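Local coordinates for protein pyruvate synthase subunit PorC (Thermotoga maritima MSB8, PDB 2RAA) that is the gamma subunit of pyruvate synthase, the heterotetrameric enzyme that oxidises pyruvate with coenzyme A to acetyl-CoA and carbon dioxide while reducing ferredoxin, at residues K18-R23 with R159-V164; M38-A43 with V50-E55; I109-T114 with L154-R159. All blocks are in the same frame, centred on the assembly; numbering follows the deposited sequence.

Interaction 1 (K18-R23 with R159-V164)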
loop_
_atom_site.group_PDB
_atom_site.type_symbol
_atom_site.label_atom_id
_atom_site.label_comp_id
_atom_site.label_asym_id
_atom_site.label_seq_id
_atom_site.Cartn_x
_atom_site.Cartn_y
_atom_site.Cartn_z
ATOM N N LYS A 18 -0.333 -15.156 -14.144
ATOM C CA LYS A 18 0.957 -15.658 -13.556
ATOM C C LYS A 18 1.579 -14.749 -12.467
ATOM O O LYS A 18 2.451 -15.189 -11.713
ATOM C CB LYS A 18 1.998 -15.909 -14.662
ATOM N N TYR A 19 1.109 -13.501 -12.393
ATOM C CA TYR A 19 1.593 -12.478 -11.460
ATOM C C TYR A 19 0.393 -11.786 -10.787
ATOM O O TYR A 19 -0.583 -11.447 -11.466
ATOM C CB TYR A 19 2.458 -11.420 -12.217
ATOM C CG TYR A 19 3.892 -11.854 -12.513
ATOM C CD1 TYR A 19 4.849 -11.868 -11.509
ATOM C CD2 TYR A 19 4.288 -12.257 -13.784
ATOM C CE1 TYR A 19 6.173 -12.294 -11.742
ATOM C CE2 TYR A 19 5.620 -12.676 -14.034
ATOM C CZ TYR A 19 6.554 -12.689 -12.999
ATOM O OH TYR A 19 7.870 -13.085 -13.210
ATOM N N PHE A 20 0.473 -11.559 -9.479
ATOM C CA PHE A 20 -0.510 -10.774 -8.741
ATOM C C PHE A 20 -0.010 -9.327 -8.837
ATOM O O PHE A 20 1.164 -9.032 -8.621
ATOM C CB PHE A 20 -0.571 -11.228 -7.263
ATOM C CG PHE A 20 -1.630 -10.544 -6.448
ATOM C CD1 PHE A 20 -2.908 -11.014 -6.441
ATOM C CD2 PHE A 20 -1.342 -9.425 -5.695
ATOM C CE1 PHE A 20 -3.879 -10.398 -5.704
ATOM C CE2 PHE A 20 -2.333 -8.795 -4.969
ATOM C CZ PHE A 20 -3.599 -9.305 -4.970
ATOM N N GLU A 21 -0.911 -8.415 -9.135
ATOM C CA GLU A 21 -0.508 -7.080 -9.437
ATOM C C GLU A 21 -1.139 -5.985 -8.584
ATOM O O GLU A 21 -2.330 -5.974 -8.397
ATOM C CB GLU A 21 -0.851 -6.840 -10.884
ATOM C CG GLU A 21 -0.265 -5.558 -11.393
ATOM C CD GLU A 21 -0.664 -5.280 -12.810
ATOM O OE1 GLU A 21 -0.638 -6.237 -13.639
ATOM O OE2 GLU A 21 -1.014 -4.099 -13.063
ATOM N N ILE A 22 -0.321 -5.016 -8.170
ATOM C CA ILE A 22 -0.716 -3.945 -7.289
ATOM C C ILE A 22 -0.265 -2.590 -7.847
ATOM O O ILE A 22 0.864 -2.448 -8.256
ATOM C CB ILE A 22 -0.012 -4.115 -5.949
ATOM C CG1 ILE A 22 -0.383 -5.491 -5.332
ATOM C CG2 ILE A 22 -0.386 -2.951 -5.027
ATOM C CD1 ILE A 22 0.684 -6.070 -4.441
ATOM N N ARG A 23 -1.139 -1.597 -7.868
ATOM C CA ARG A 23 -0.772 -0.287 -8.403
ATOM C C ARG A 23 -0.998 0.734 -7.315
ATOM O O ARG A 23 -2.060 0.789 -6.739
ATOM C CB ARG A 23 -1.607 0.076 -9.617
ATOM C CG ARG A 23 -1.230 1.428 -10.243
ATOM C CD ARG A 23 -2.046 1.640 -11.512
ATOM N NE ARG A 23 -3.436 1.913 -11.207
ATOM C CZ ARG A 23 -4.444 1.755 -12.052
ATOM N NH1 ARG A 23 -4.263 1.270 -13.278
ATOM N NH2 ARG A 23 -5.655 2.060 -11.640
ATOM N N ARG A 159 -2.534 -7.544 5.128
ATOM C CA ARG A 159 -3.758 -8.012 5.738
ATOM C C ARG A 159 -4.863 -8.299 4.712
ATOM O O ARG A 159 -5.387 -9.421 4.686
ATOM C CB ARG A 159 -4.209 -7.042 6.807
ATOM C CG ARG A 159 -5.532 -7.348 7.483
ATOM C CD ARG A 159 -5.433 -8.488 8.485
ATOM N NE ARG A 159 -6.754 -8.784 9.014
ATOM C CZ ARG A 159 -7.332 -8.182 10.052
ATOM N NH1 ARG A 159 -6.717 -7.231 10.748
ATOM N NH2 ARG A 159 -8.553 -8.542 10.405
ATOM N N VAL A 160 -5.197 -7.365 3.826
ATOM C CA VAL A 160 -6.340 -7.607 2.892
ATOM C C VAL A 160 -6.075 -8.466 1.679
ATOM O O VAL A 160 -7.018 -8.905 1.039
ATOM C CB VAL A 160 -6.973 -6.303 2.380
ATOM C CG1 VAL A 160 -7.262 -5.401 3.550
ATOM C CG2 VAL A 160 -6.046 -5.604 1.309
ATOM N N THR A 161 -4.814 -8.706 1.341
ATOM C CA THR A 161 -4.475 -9.559 0.199
ATOM C C THR A 161 -3.780 -10.859 0.577
ATOM O O THR A 161 -3.725 -11.774 -0.217
ATOM C CB THR A 161 -3.460 -8.859 -0.743
ATOM O OG1 THR A 161 -2.244 -8.602 -0.023
ATOM C CG2 THR A 161 -4.009 -7.569 -1.319
ATOM N N GLY A 162 -3.158 -10.913 1.743
ATOM C CA GLY A 162 -2.330 -12.078 2.095
ATOM C C GLY A 162 -1.160 -12.311 1.151
ATOM O O GLY A 162 -0.620 -13.401 1.120
ATOM N N ILE A 163 -0.708 -11.285 0.423
ATOM C CA ILE A 163 0.283 -11.507 -0.669
ATOM C C ILE A 163 1.621 -12.027 -0.175
ATOM O O ILE A 163 2.322 -12.736 -0.896
ATOM C CB ILE A 163 0.436 -10.259 -1.544
ATOM C CG1 ILE A 163 1.297 -10.508 -2.770
ATOM C CG2 ILE A 163 0.996 -9.074 -0.703
ATOM C CD1 ILE A 163 0.905 -11.677 -3.663
ATOM N N VAL A 164 1.966 -11.699 1.068
ATOM C CA VAL A 164 3.153 -12.243 1.737
ATOM C C VAL A 164 2.832 -12.313 3.225
ATOM O O VAL A 164 1.871 -11.706 3.654
ATOM C CB VAL A 164 4.410 -11.354 1.555
ATOM C CG1 VAL A 164 4.775 -11.234 0.074
ATOM C CG2 VAL A 164 4.238 -9.945 2.230
#
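Phe-20 of strand 19-27 reaches across to Thr-161 and Ile-163, where helix 150-161 gives way to the following loop. The Phe-20 side chain leaves the strand with CG anti to its own backbone N (chi1 -176°), which carries the ring over toward the other segment. At its root, CB lies 3.9 Å from Ile-163 CD1. The same methyl stays close as the chain reaches the ring, and its nearest approach is to Phe-20 CD2, at 3.8 Å. Ile-163 CG1 also nears Phe-20 CD2 (4.1 Å), so one branch of the isoleucine follows the near half of the phenylalanine. The far half meets a different partner: Phe-20 CE2 and CZ approach the methyl of Thr-161, with CZ 4.1 Å from CG2. Both aliphatic groups meet the ring obliquely. The threonine hydroxyl takes no part in the ring contact: Thr-161 OG1 accepts from Ile-163 N at 3.1 Å in an ST turn and is also bonded to the carbonyl oxygen of Leu-157. This turn, with Gly-162 leaving helical geometry at positive phi, links the two residues that grip the ring. The result is an apolar contact near the surface, joining the end of helix 150-161 and its loop to the sheet. Val-87 of strand 87-90 touches both Phe-20 and Thr-161, while Ile-163 also packs on Ile-71 of strand 64-72 and on Leu-39 of helix 32-45.

Interaction 2 (M38-A43 with V50-E55)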
loop_
_atom_site.group_PDB
_atom_site.type_symbol
_atom_site.label_atom_id
_atom_site.label_comp_id
_atom_site.label_asym_id
_atom_site.label_seq_id
_atom_site.Cartn_x
_atom_site.Cartn_y
_atom_site.Cartn_z
HETATM N N MSE A 38 9.817 -2.367 -0.810
HETATM C CA MSE A 38 9.869 -3.215 0.381
HETATM C C MSE A 38 9.026 -4.466 0.253
HETATM O O MSE A 38 9.396 -5.560 0.696
HETATM C CB MSE A 38 9.386 -2.384 1.577
HETATM C CG MSE A 38 9.920 -2.849 2.900
HETATM SE SE MSE A 38 9.280 -1.786 4.393
HETATM C CE MSE A 38 9.006 0.016 3.628
ATOM N N LEU A 39 7.875 -4.300 -0.383
ATOM C CA LEU A 39 6.991 -5.398 -0.583
ATOM C C LEU A 39 7.722 -6.349 -1.524
ATOM O O LEU A 39 7.890 -7.523 -1.225
ATOM C CB LEU A 39 5.696 -4.891 -1.191
ATOM C CG LEU A 39 4.757 -5.982 -1.638
ATOM C CD1 LEU A 39 4.464 -6.914 -0.458
ATOM C CD2 LEU A 39 3.512 -5.314 -2.189
ATOM N N ALA A 40 8.200 -5.807 -2.646
ATOM C CA ALA A 40 8.961 -6.583 -3.627
ATOM C C ALA A 40 10.120 -7.295 -2.919
ATOM O O ALA A 40 10.293 -8.514 -3.024
ATOM C CB ALA A 40 9.479 -5.654 -4.787
ATOM N N GLU A 41 10.902 -6.535 -2.179
ATOM C CA GLU A 41 12.031 -7.147 -1.429
ATOM C C GLU A 41 11.592 -8.281 -0.528
ATOM O O GLU A 41 12.262 -9.305 -0.465
ATOM C CB GLU A 41 12.843 -6.084 -0.696
ATOM C CG GLU A 41 13.923 -5.533 -1.593
ATOM C CD GLU A 41 14.451 -4.178 -1.198
ATOM O OE1 GLU A 41 14.136 -3.689 -0.079
ATOM O OE2 GLU A 41 15.186 -3.602 -2.045
ATOM N N ALA A 42 10.439 -8.147 0.111
ATOM C CA ALA A 42 9.888 -9.218 0.966
ATOM C C ALA A 42 9.582 -10.475 0.192
ATOM O O ALA A 42 9.868 -11.589 0.648
ATOM C CB ALA A 42 8.629 -8.743 1.595
ATOM N N ALA A 43 8.935 -10.315 -0.964
ATOM C CA ALA A 43 8.565 -11.479 -1.804
ATOM C C ALA A 43 9.811 -12.146 -2.408
ATOM O O ALA A 43 9.835 -13.364 -2.632
ATOM C CB ALA A 43 7.578 -11.050 -2.900
ATOM N N VAL A 50 9.569 -11.281 -8.820
ATOM C CA VAL A 50 9.008 -9.958 -8.530
ATOM C C VAL A 50 9.493 -8.865 -9.452
ATOM O O VAL A 50 10.564 -8.932 -10.028
ATOM C CB VAL A 50 9.333 -9.523 -7.105
ATOM C CG1 VAL A 50 8.777 -10.548 -6.141
ATOM C CG2 VAL A 50 10.834 -9.354 -6.930
ATOM N N GLN A 51 8.662 -7.859 -9.590
ATOM C CA GLN A 51 9.030 -6.650 -10.281
ATOM C C GLN A 51 8.383 -5.508 -9.535
ATOM O O GLN A 51 7.292 -5.671 -8.956
ATOM C CB GLN A 51 8.522 -6.711 -11.698
ATOM C CG GLN A 51 8.930 -5.526 -12.515
ATOM C CD GLN A 51 8.285 -5.525 -13.859
ATOM O OE1 GLN A 51 7.065 -5.585 -13.961
ATOM N NE2 GLN A 51 9.094 -5.445 -14.903
ATOM N N ALA A 52 9.041 -4.356 -9.574
ATOM C CA ALA A 52 8.592 -3.155 -8.896
ATOM C C ALA A 52 9.308 -1.943 -9.430
ATOM O O ALA A 52 10.537 -1.900 -9.417
ATOM C CB ALA A 52 8.886 -3.269 -7.439
ATOM N N PHE A 53 8.575 -0.933 -9.868
ATOM C CA PHE A 53 9.216 0.294 -10.307
ATOM C C PHE A 53 8.243 1.429 -10.101
ATOM O O PHE A 53 7.066 1.179 -9.893
ATOM C CB PHE A 53 9.537 0.190 -11.780
ATOM C CG PHE A 53 8.372 -0.276 -12.588
ATOM C CD1 PHE A 53 8.065 -1.639 -12.653
ATOM C CD2 PHE A 53 7.543 0.639 -13.235
ATOM C CE1 PHE A 53 6.958 -2.095 -13.388
ATOM C CE2 PHE A 53 6.443 0.204 -13.968
ATOM C CZ PHE A 53 6.143 -1.175 -14.043
ATOM N N PRO A 54 8.730 2.676 -10.156
ATOM C CA PRO A 54 7.856 3.828 -10.130
ATOM C C PRO A 54 7.627 4.413 -11.517
ATOM O O PRO A 54 8.248 3.981 -12.473
ATOM C CB PRO A 54 8.636 4.828 -9.256
ATOM C CG PRO A 54 10.106 4.330 -9.274
ATOM C CD PRO A 54 10.138 3.104 -10.162
ATOM N N GLU A 55 6.696 5.362 -11.599
ATOM C CA GLU A 55 6.463 6.196 -12.789
ATOM C C GLU A 55 6.128 7.623 -12.332
ATOM O O GLU A 55 5.050 7.868 -11.787
ATOM C CB GLU A 55 5.351 5.652 -13.697
ATOM C CG GLU A 55 5.818 4.607 -14.732
ATOM C CD GLU A 55 4.727 4.219 -15.744
ATOM O OE1 GLU A 55 3.672 4.908 -15.766
ATOM O OE2 GLU A 55 4.926 3.226 -16.506
#
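Ala-43 and Val-50 make the tightest touch between segment 38-43 of helix 32-45 and strand 50-55: the alanine CB lies 3.5 Å from Val-50 CG1, a little inside ordinary van der Waals separation. One helical turn earlier, Ala-40 CB meets Ala-52 CB at 3.6 Å. Between these two points the valine fork faces the helix backbone, its CG1 and CG2 each 4.0 Å from Ala-40 O. The chi1 of -58° puts CG1 beside the valine's own backbone N, from where it reaches Ala-43. The segment axes run nearly antiparallel, at 166°, and come within 8.1 Å of each other, as the helix doubles back into the strand through a short connection. Further out, Asn-69 of strand 64-72 packs against both Ala-40 and Ala-52. Strand 50-55 is held to that neighbour by backbone bonds of Gln-51 with Arg-70 and Glu-55 with Arg-66, and by the stacking of Phe-53 on Phe-68. Gln-51 points away from the helix and its OE1 bonds to Arg-70. The interface itself rests on van der Waals contact, mostly between methyl groups, with the valine methyls also against a helix carbonyl; the small alanine side chains are consistent with the close approach to this strand, outermost within the chain.

Interaction 3 (I109-T114 with L154-R159)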
loop_
_atom_site.group_PDB
_atom_site.type_symbol
_atom_site.label_atom_id
_atom_site.label_comp_id
_atom_site.label_asym_id
_atom_site.label_seq_id
_atom_site.Cartn_x
_atom_site.Cartn_y
_atom_site.Cartn_z
ATOM N N ILE A 109 -9.465 -5.088 -5.141
ATOM C CA ILE A 109 -9.535 -4.290 -3.913
ATOM C C ILE A 109 -9.057 -2.885 -4.118
ATOM O O ILE A 109 -8.059 -2.648 -4.760
ATOM C CB ILE A 109 -8.660 -4.899 -2.766
ATOM C CG1 ILE A 109 -9.189 -6.283 -2.383
ATOM C CG2 ILE A 109 -8.617 -3.981 -1.539
ATOM C CD1 ILE A 109 -8.434 -6.970 -1.257
ATOM N N LEU A 110 -9.774 -1.947 -3.533
ATOM C CA LEU A 110 -9.337 -0.567 -3.494
ATOM C C LEU A 110 -9.012 -0.318 -2.025
ATOM O O LEU A 110 -9.880 -0.413 -1.164
ATOM C CB LEU A 110 -10.412 0.362 -4.018
ATOM C CG LEU A 110 -10.216 1.854 -3.910
ATOM C CD1 LEU A 110 -8.888 2.317 -4.509
ATOM C CD2 LEU A 110 -11.413 2.520 -4.597
ATOM N N LEU A 111 -7.737 -0.052 -1.754
ATOM C CA LEU A 111 -7.250 0.172 -0.399
ATOM C C LEU A 111 -6.868 1.652 -0.309
ATOM O O LEU A 111 -6.165 2.163 -1.202
ATOM C CB LEU A 111 -6.054 -0.765 -0.118
ATOM C CG LEU A 111 -5.245 -0.506 1.166
ATOM C CD1 LEU A 111 -6.095 -0.681 2.423
ATOM C CD2 LEU A 111 -3.965 -1.350 1.182
ATOM N N VAL A 112 -7.339 2.339 0.742
ATOM C CA VAL A 112 -7.176 3.798 0.871
ATOM C C VAL A 112 -6.799 4.236 2.282
ATOM O O VAL A 112 -7.269 3.691 3.266
ATOM C CB VAL A 112 -8.464 4.572 0.412
ATOM C CG1 VAL A 112 -8.197 6.068 0.245
ATOM C CG2 VAL A 112 -8.997 4.024 -0.915
ATOM N N ASN A 113 -5.927 5.242 2.341
ATOM C CA ASN A 113 -5.480 5.885 3.577
ATOM C C ASN A 113 -6.458 7.005 3.741
ATOM O O ASN A 113 -6.375 8.024 3.054
ATOM C CB ASN A 113 -4.058 6.465 3.430
ATOM C CG ASN A 113 -3.664 7.388 4.582
ATOM O OD1 ASN A 113 -4.087 7.197 5.709
ATOM N ND2 ASN A 113 -2.800 8.365 4.295
ATOM N N THR A 114 -7.417 6.815 4.622
ATOM C CA THR A 114 -8.436 7.813 4.777
ATOM C C THR A 114 -9.122 7.648 6.074
ATOM O O THR A 114 -9.248 6.538 6.569
ATOM C CB THR A 114 -9.506 7.681 3.675
ATOM O OG1 THR A 114 -10.382 8.815 3.727
ATOM C CG2 THR A 114 -10.305 6.356 3.808
ATOM N N LEU A 154 1.309 -0.626 3.940
ATOM C CA LEU A 154 1.842 -1.957 3.663
ATOM C C LEU A 154 1.211 -3.009 4.525
ATOM O O LEU A 154 0.880 -4.084 4.053
ATOM C CB LEU A 154 3.339 -1.995 3.924
ATOM C CG LEU A 154 4.223 -2.034 2.718
ATOM C CD1 LEU A 154 5.617 -2.031 3.245
ATOM C CD2 LEU A 154 3.892 -3.313 1.978
ATOM N N GLY A 155 1.128 -2.756 5.818
ATOM C CA GLY A 155 0.517 -3.725 6.723
ATOM C C GLY A 155 -0.931 -3.993 6.377
ATOM O O GLY A 155 -1.386 -5.140 6.320
ATOM N N ALA A 156 -1.680 -2.939 6.149
ATOM C CA ALA A 156 -3.050 -3.055 5.605
ATOM C C ALA A 156 -3.092 -3.921 4.367
ATOM O O ALA A 156 -3.940 -4.781 4.241
ATOM C CB ALA A 156 -3.626 -1.717 5.296
ATOM N N LEU A 157 -2.163 -3.694 3.451
ATOM C CA LEU A 157 -2.097 -4.464 2.200
ATOM C C LEU A 157 -1.919 -5.949 2.413
ATOM O O LEU A 157 -2.558 -6.779 1.745
ATOM C CB LEU A 157 -0.914 -3.972 1.378
ATOM C CG LEU A 157 -0.776 -4.476 -0.062
ATOM C CD1 LEU A 157 -2.039 -4.234 -0.923
ATOM C CD2 LEU A 157 0.435 -3.799 -0.599
ATOM N N VAL A 158 -0.974 -6.269 3.288
ATOM C CA VAL A 158 -0.667 -7.634 3.609
ATOM C C VAL A 158 -1.888 -8.270 4.228
ATOM O O VAL A 158 -2.256 -9.380 3.881
ATOM C CB VAL A 158 0.530 -7.700 4.544
ATOM C CG1 VAL A 158 0.580 -9.070 5.276
ATOM C CG2 VAL A 158 1.786 -7.388 3.741
ATOM N N ARG A 159 -2.534 -7.544 5.128
ATOM C CA ARG A 159 -3.758 -8.012 5.738
ATOM C C ARG A 159 -4.863 -8.299 4.712
ATOM O O ARG A 159 -5.387 -9.421 4.686
ATOM C CB ARG A 159 -4.209 -7.042 6.807
ATOM C CG ARG A 159 -5.532 -7.348 7.483
ATOM C CD ARG A 159 -5.433 -8.488 8.485
ATOM N NE ARG A 159 -6.754 -8.784 9.014
ATOM C CZ ARG A 159 -7.332 -8.182 10.052
ATOM N NH1 ARG A 159 -6.717 -7.231 10.748
ATOM N NH2 ARG A 159 -8.553 -8.542 10.405
#
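Leu-111, on strand 109-113, pushes its two terminal methyls against Ala-156 and Leu-157 of helix 150-161. Leu-154, the first residue of the segment and already inside the helix, has a side chain that leaves in the direction away from the strand and packs instead on Ile-169 of helix 166-176. Its carbonyl oxygen accepts from Val-158 N, and the carbonyl of Gly-155 accepts from Arg-159 N, so the turn facing the strand has regular helical bonding. Ala-156 is the first residue to touch: its CB comes within 3.9 Å of Leu-111 CD1 and 4.1 Å of Leu-111 CD2, so the single methyl meets both prongs of the leucine. Leu-157 comes next, and here the backbone takes part. Leu-111 CD2 packs 3.7 Å from Leu-157 N and 3.8 Å from its CA, and it also lies 4.0 Å from CB of the same residue. The tip of Leu-157 adds CD1, at 4.1 Å from that methyl, so Leu-111 CD2 lies against backbone and side chain together. With chi1 at 169°, Leu-111 extends its chain away from its own N, and the fork reaches the helix surface. Val-158 then turns to Leu-166 and Ile-169 on helix 166-176, and Arg-159 bonds through NH1 to the carbonyl oxygen of Tyr-197. The contact is thus a buried helix-on-sheet packing of apolar side chains, made by van der Waals contact. Strand 109-113 runs between the parallel strands 87-90 and 130-134; on the latter, Val-134 touches Ala-156, and Cys-132, disulfide-bonded to Cys-202, touches Leu-111. Met-153, one residue before the segment on the same helix, also touches Leu-111.

The three contacts are on one mixed sheet, whose face is covered by helices 32-45 and 150-161. Interaction 2 lies at its outermost strand, interaction 1 in the middle and interaction 3 beyond, with the centres of interactions 2 and 3 about 16 Å apart and that of interaction 1 about 11 Å from each. Leu-39 ties them together: its CD2 lies 3.7 Å from Ile-22 CD1 and 3.8 Å from Leu-157 CD2. Interaction 3 uses helix 150-161 and interaction 1 its last turn and the loop after it, with Arg-159 common to both segments. Only interaction 3 is fully buried; interaction 2 is partly so, and interaction 1 lies at the surface of the isolated chain.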